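Local coordinates for protein phosphoheptose isomerase (Neisseria gonorrhoeae, PDB 5I01) that isomerises sedoheptulose 7-phosphate to D-glycero-D-manno-heptose 7-phosphate as a zinc-dependent homotetramer, the first step of heptose biosynthesis for lipooligosaccharide, at residues 65-70 / 186-191; 146-149 / 154-157. The protein carries 1 engineered substitution. All blocks are in the same frame, centred on the assembly; numbering follows the deposited sequence.

Contact 1. Residues 65-70 / 186-191. With ZN (zinc ion), chain E.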
loop_
_atom_site.group_PDB
_atom_site.type_symbol
_atom_site.label_atom_id
_atom_site.label_comp_id
_atom_site.label_asym_id
_atom_site.label_seq_id
_atom_site.Cartn_x
_atom_site.Cartn_y
_atom_site.Cartn_z
ATOM N N ALA A 65 9.259 -9.679 2.039
ATOM C CA ALA A 65 8.659 -10.131 0.781
ATOM C C ALA A 65 9.282 -9.485 -0.454
ATOM O O ALA A 65 9.462 -10.150 -1.470
ATOM C CB ALA A 65 7.155 -9.888 0.795
ATOM N N ALA A 66 9.613 -8.200 -0.372
ATOM C CA ALA A 66 10.270 -7.498 -1.484
ATOM C C ALA A 66 11.688 -8.018 -1.808
ATOM O O ALA A 66 12.095 -8.050 -2.978
ATOM C CB ALA A 66 10.300 -5.999 -1.218
ATOM N N GLU A 67 12.440 -8.424 -0.789
ATOM C CA GLU A 67 13.750 -9.051 -1.028
ATOM C C GLU A 67 13.666 -10.496 -1.565
ATOM O O GLU A 67 14.603 -10.972 -2.186
ATOM C CB GLU A 67 14.633 -8.935 0.208
ATOM C CG GLU A 67 15.064 -7.485 0.425
ATOM C CD GLU A 67 16.082 -7.313 1.528
ATOM O OE1 GLU A 67 16.163 -8.196 2.405
ATOM O OE2 GLU A 67 16.792 -6.285 1.520
ATOM N N MET A 68 12.542 -11.174 -1.360
ATOM C CA MET A 68 12.304 -12.481 -1.991
ATOM C C MET A 68 11.902 -12.342 -3.463
ATOM O O MET A 68 12.371 -13.096 -4.298
ATOM C CB MET A 68 11.221 -13.275 -1.229
ATOM C CG MET A 68 11.566 -13.676 0.207
ATOM S SD MET A 68 13.049 -14.699 0.359
ATOM C CE MET A 68 12.509 -15.979 1.499
ATOM N N THR A 69 11.030 -11.392 -3.783
ATOM C CA THR A 69 10.541 -11.237 -5.158
ATOM C C THR A 69 11.541 -10.554 -6.108
ATOM O O THR A 69 11.450 -10.757 -7.321
ATOM C CB THR A 69 9.159 -10.527 -5.212
ATOM O OG1 THR A 69 9.214 -9.248 -4.553
ATOM C CG2 THR A 69 8.108 -11.404 -4.537
ATOM N N GLY A 70 12.475 -9.761 -5.568
ATOM C CA GLY A 70 13.565 -9.161 -6.351
ATOM C C GLY A 70 14.791 -10.055 -6.415
ATOM O O GLY A 70 15.784 -9.808 -5.730
ATOM N N ALA A 186 19.608 -11.961 7.662
ATOM C CA ALA A 186 20.385 -13.181 7.852
ATOM C C ALA A 186 19.689 -14.414 7.253
ATOM O O ALA A 186 20.362 -15.287 6.710
ATOM C CB ALA A 186 20.667 -13.394 9.332
ATOM N N MET A 187 18.356 -14.470 7.353
ATOM C CA MET A 187 17.551 -15.545 6.752
ATOM C C MET A 187 17.574 -15.498 5.214
ATOM O O MET A 187 17.790 -16.528 4.567
ATOM C CB MET A 187 16.090 -15.501 7.251
ATOM C CG MET A 187 15.884 -16.025 8.666
ATOM S SD MET A 187 14.152 -16.200 9.201
ATOM C CE MET A 187 13.549 -14.514 9.280
ATOM N N CYS A 188 17.344 -14.314 4.642
ATOM C CA CYS A 188 17.414 -14.117 3.180
ATOM C C CYS A 188 18.772 -14.465 2.582
ATOM O O CYS A 188 18.836 -15.012 1.489
ATOM C CB CYS A 188 17.096 -12.669 2.794
ATOM S SG CYS A 188 15.428 -12.159 3.217
ATOM N N ASP A 189 19.849 -14.118 3.282
ATOM C CA ASP A 189 21.193 -14.468 2.835
ATOM C C ASP A 189 21.457 -15.979 2.925
ATOM O O ASP A 189 22.152 -16.524 2.066
ATOM C CB ASP A 189 22.259 -13.676 3.601
ATOM C CG ASP A 189 23.645 -13.788 2.968
ATOM O OD1 ASP A 189 23.805 -13.461 1.770
ATOM O OD2 ASP A 189 24.583 -14.182 3.694
ATOM N N CYS A 190 20.921 -16.649 3.946
ATOM C CA CYS A 190 21.039 -18.112 4.044
ATOM C C CYS A 190 20.311 -18.843 2.914
ATOM O O CYS A 190 20.773 -19.888 2.452
ATOM C CB CYS A 190 20.517 -18.628 5.383
ATOM S SG CYS A 190 21.617 -18.264 6.747
ATOM N N ILE A 191 19.168 -18.300 2.503
ATOM C CA ILE A 191 18.400 -18.822 1.377
ATOM C C ILE A 191 19.171 -18.601 0.071
ATOM O O ILE A 191 19.305 -19.534 -0.730
ATOM C CB ILE A 191 16.981 -18.203 1.332
ATOM C CG1 ILE A 191 16.181 -18.689 2.550
ATOM C CG2 ILE A 191 16.249 -18.569 0.046
ATOM C CD1 ILE A 191 14.989 -17.835 2.914
HETATM ZN ZN ZN E . 16.867 -5.183 3.228
#
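Met68 and Ile191 make the tight end of this contact: the methyl CE of Met68 lies 3.4 Å from CD1 of Ile191, a very close approach for two carbons, and the side chains cross at about a right angle. The Met68 chain bends at chi2 (-59°) and again at chi3 (-135°), which together bring CE to Ile191. Leu79 touches both residues and Met39 of helix 29-44 backs Ile191, so this end is buried and apolar. Both helices belong to the SIS-domain fold, a parallel sheet with helices packed round it; helix 56-69 follows strand 49-52, while helix 173-193 is the last of the chain. Next to Met68 on its helix, and a turn before Ile191 on the other, Glu67 and Cys188 meet more loosely. SG of Cys188 stands 4.1 Å from OE1 of Glu67, no hydrogen bond joins segments 65-70 and 186-191, and both residues are partly exposed. SG is also 7.1 Å from the zinc ion, so the thiol is no ligand. Glu67 is one: its chain runs extended past CG (chi2 -173°) and binds through OE2, 2.0 Å from the zinc ion, while OE1 stays 3.2 Å from the metal, which makes the carboxylate monodentate. His63 and His185 of the same chain and Gln177 of a neighbouring subunit supply the remaining protein ligands.

Contact 2. Residues 146-149 / 154-157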
loop_
_atom_site.group_PDB
_atom_site.type_symbol
_atom_site.label_atom_id
_atom_site.label_comp_id
_atom_site.label_asym_id
_atom_site.label_seq_id
_atom_site.Cartn_x
_atom_site.Cartn_y
_atom_site.Cartn_z
ATOM N N ALA A 146 7.670 -17.431 14.050
ATOM C CA ALA A 146 7.260 -16.277 14.828
ATOM C C ALA A 146 8.474 -15.404 15.105
ATOM O O ALA A 146 9.487 -15.898 15.603
ATOM C CB ALA A 146 6.626 -16.726 16.134
ATOM N N LEU A 147 8.371 -14.117 14.762
ATOM C CA LEU A 147 9.338 -13.118 15.183
ATOM C C LEU A 147 8.693 -12.324 16.310
ATOM O O LEU A 147 7.804 -11.503 16.059
ATOM C CB LEU A 147 9.753 -12.216 14.010
ATOM C CG LEU A 147 10.827 -12.819 13.090
ATOM C CD1 LEU A 147 10.285 -14.046 12.366
ATOM C CD2 LEU A 147 11.339 -11.818 12.075
ATOM N N THR A 148 9.128 -12.590 17.548
ATOM C CA THR A 148 8.565 -11.959 18.757
ATOM C C THR A 148 9.611 -11.219 19.580
ATOM O O THR A 148 10.802 -11.269 19.275
ATOM C CB THR A 148 7.876 -12.991 19.677
ATOM O OG1 THR A 148 8.860 -13.838 20.283
ATOM C CG2 THR A 148 6.867 -13.847 18.896
ATOM N N GLY A 149 9.147 -10.520 20.615
ATOM C CA GLY A 149 10.016 -9.843 21.585
ATOM C C GLY A 149 9.553 -10.098 22.997
ATOM O O GLY A 149 8.539 -10.752 23.208
ATOM N N LYS A 154 1.611 -14.660 23.992
ATOM C CA LYS A 154 0.727 -15.785 23.692
ATOM C C LYS A 154 1.195 -16.583 22.469
ATOM O O LYS A 154 0.989 -17.796 22.410
ATOM C CB LYS A 154 -0.699 -15.305 23.459
ATOM C CG LYS A 154 -1.290 -14.525 24.626
ATOM C CD LYS A 154 -2.789 -14.775 24.759
ATOM C CE LYS A 154 -3.434 -13.832 25.757
ATOM N NZ LYS A 154 -3.388 -12.423 25.284
ATOM N N ILE A 155 1.828 -15.900 21.510
ATOM C CA ILE A 155 2.331 -16.535 20.274
ATOM C C ILE A 155 3.381 -17.627 20.540
ATOM O O ILE A 155 3.266 -18.724 19.995
ATOM C CB ILE A 155 2.835 -15.485 19.243
ATOM C CG1 ILE A 155 1.641 -14.691 18.694
ATOM C CG2 ILE A 155 3.577 -16.158 18.089
ATOM C CD1 ILE A 155 2.000 -13.398 17.988
ATOM N N ALA A 156 4.371 -17.338 21.388
ATOM C CA ALA A 156 5.387 -18.331 21.774
ATOM C C ALA A 156 4.762 -19.556 22.439
ATOM O O ALA A 156 5.137 -20.692 22.128
ATOM C CB ALA A 156 6.430 -17.716 22.693
ATOM N N ALA A 157 3.802 -19.313 23.335
ATOM C CA ALA A 157 3.026 -20.390 23.979
ATOM C C ALA A 157 2.274 -21.282 22.984
ATOM O O ALA A 157 2.109 -22.466 23.229
ATOM C CB ALA A 157 2.046 -19.810 25.001
#
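Ile155 has CG1 anti to its own carbonyl carbon (chi1 -69°), which leaves the branch methyl CG2 to face the strand, and Thr148 (chi1 70°) presents its methyl CG2 to the same group. The Ile155 methyl therefore meets two strand residues at once: it is 3.7 Å from CB of Ala146 and 4.1 Å from CG2 of Thr148. Ala146 and Thr148 lie two apart on strand 143-149 and turn the same face to the helix, their CB and CG2 atoms 4.0 Å from each other, with the Ile155 methyl touching both. The Thr148 and Ile155 side chains run past each other antiparallel, and CD1 of the longer isoleucine branch ends 6.0 Å from Ala146 CB. This is the first half of a beta-alpha-beta unit, strand 143-149, helix 153-158 and strand 164-168, in the parallel sheet of the SIS domain. Leu165 of the third element touches Ala146, Thr148 and Ala156, and Val130 and Ile131 of helix 128-139 cover Ile155. Leu147 points to the other face of the sheet, against helix 173-193. The threonine hydroxyl has its partner outside the contact: OG1 is hydrogen-bonded to OD1 of Asn167. Between the two segments the contact is apolar, with no hydrogen bond across it, so it rests on the packing of buried methyl groups.

Contact 1 and contact 2 lie on opposite sides of the chain's centre, 22 Å between their own centres, and do not touch, although their nearest atoms come to about 4 Å. That approach is made by CE of Met187, 4.5 Å from CD2 of Leu147, neither of which takes part in its own contact. Helix 173-193 connects the two regions: it carries segment 186-191, and its His180 and Ile184 also touch Leu147. Contact 1 carries a zinc ligand itself. Contact 2 adjoins the predicted substrate site, the Ile155 side chain being about 4 Å from that of Ser122 and about 5 Å from that of Ser127.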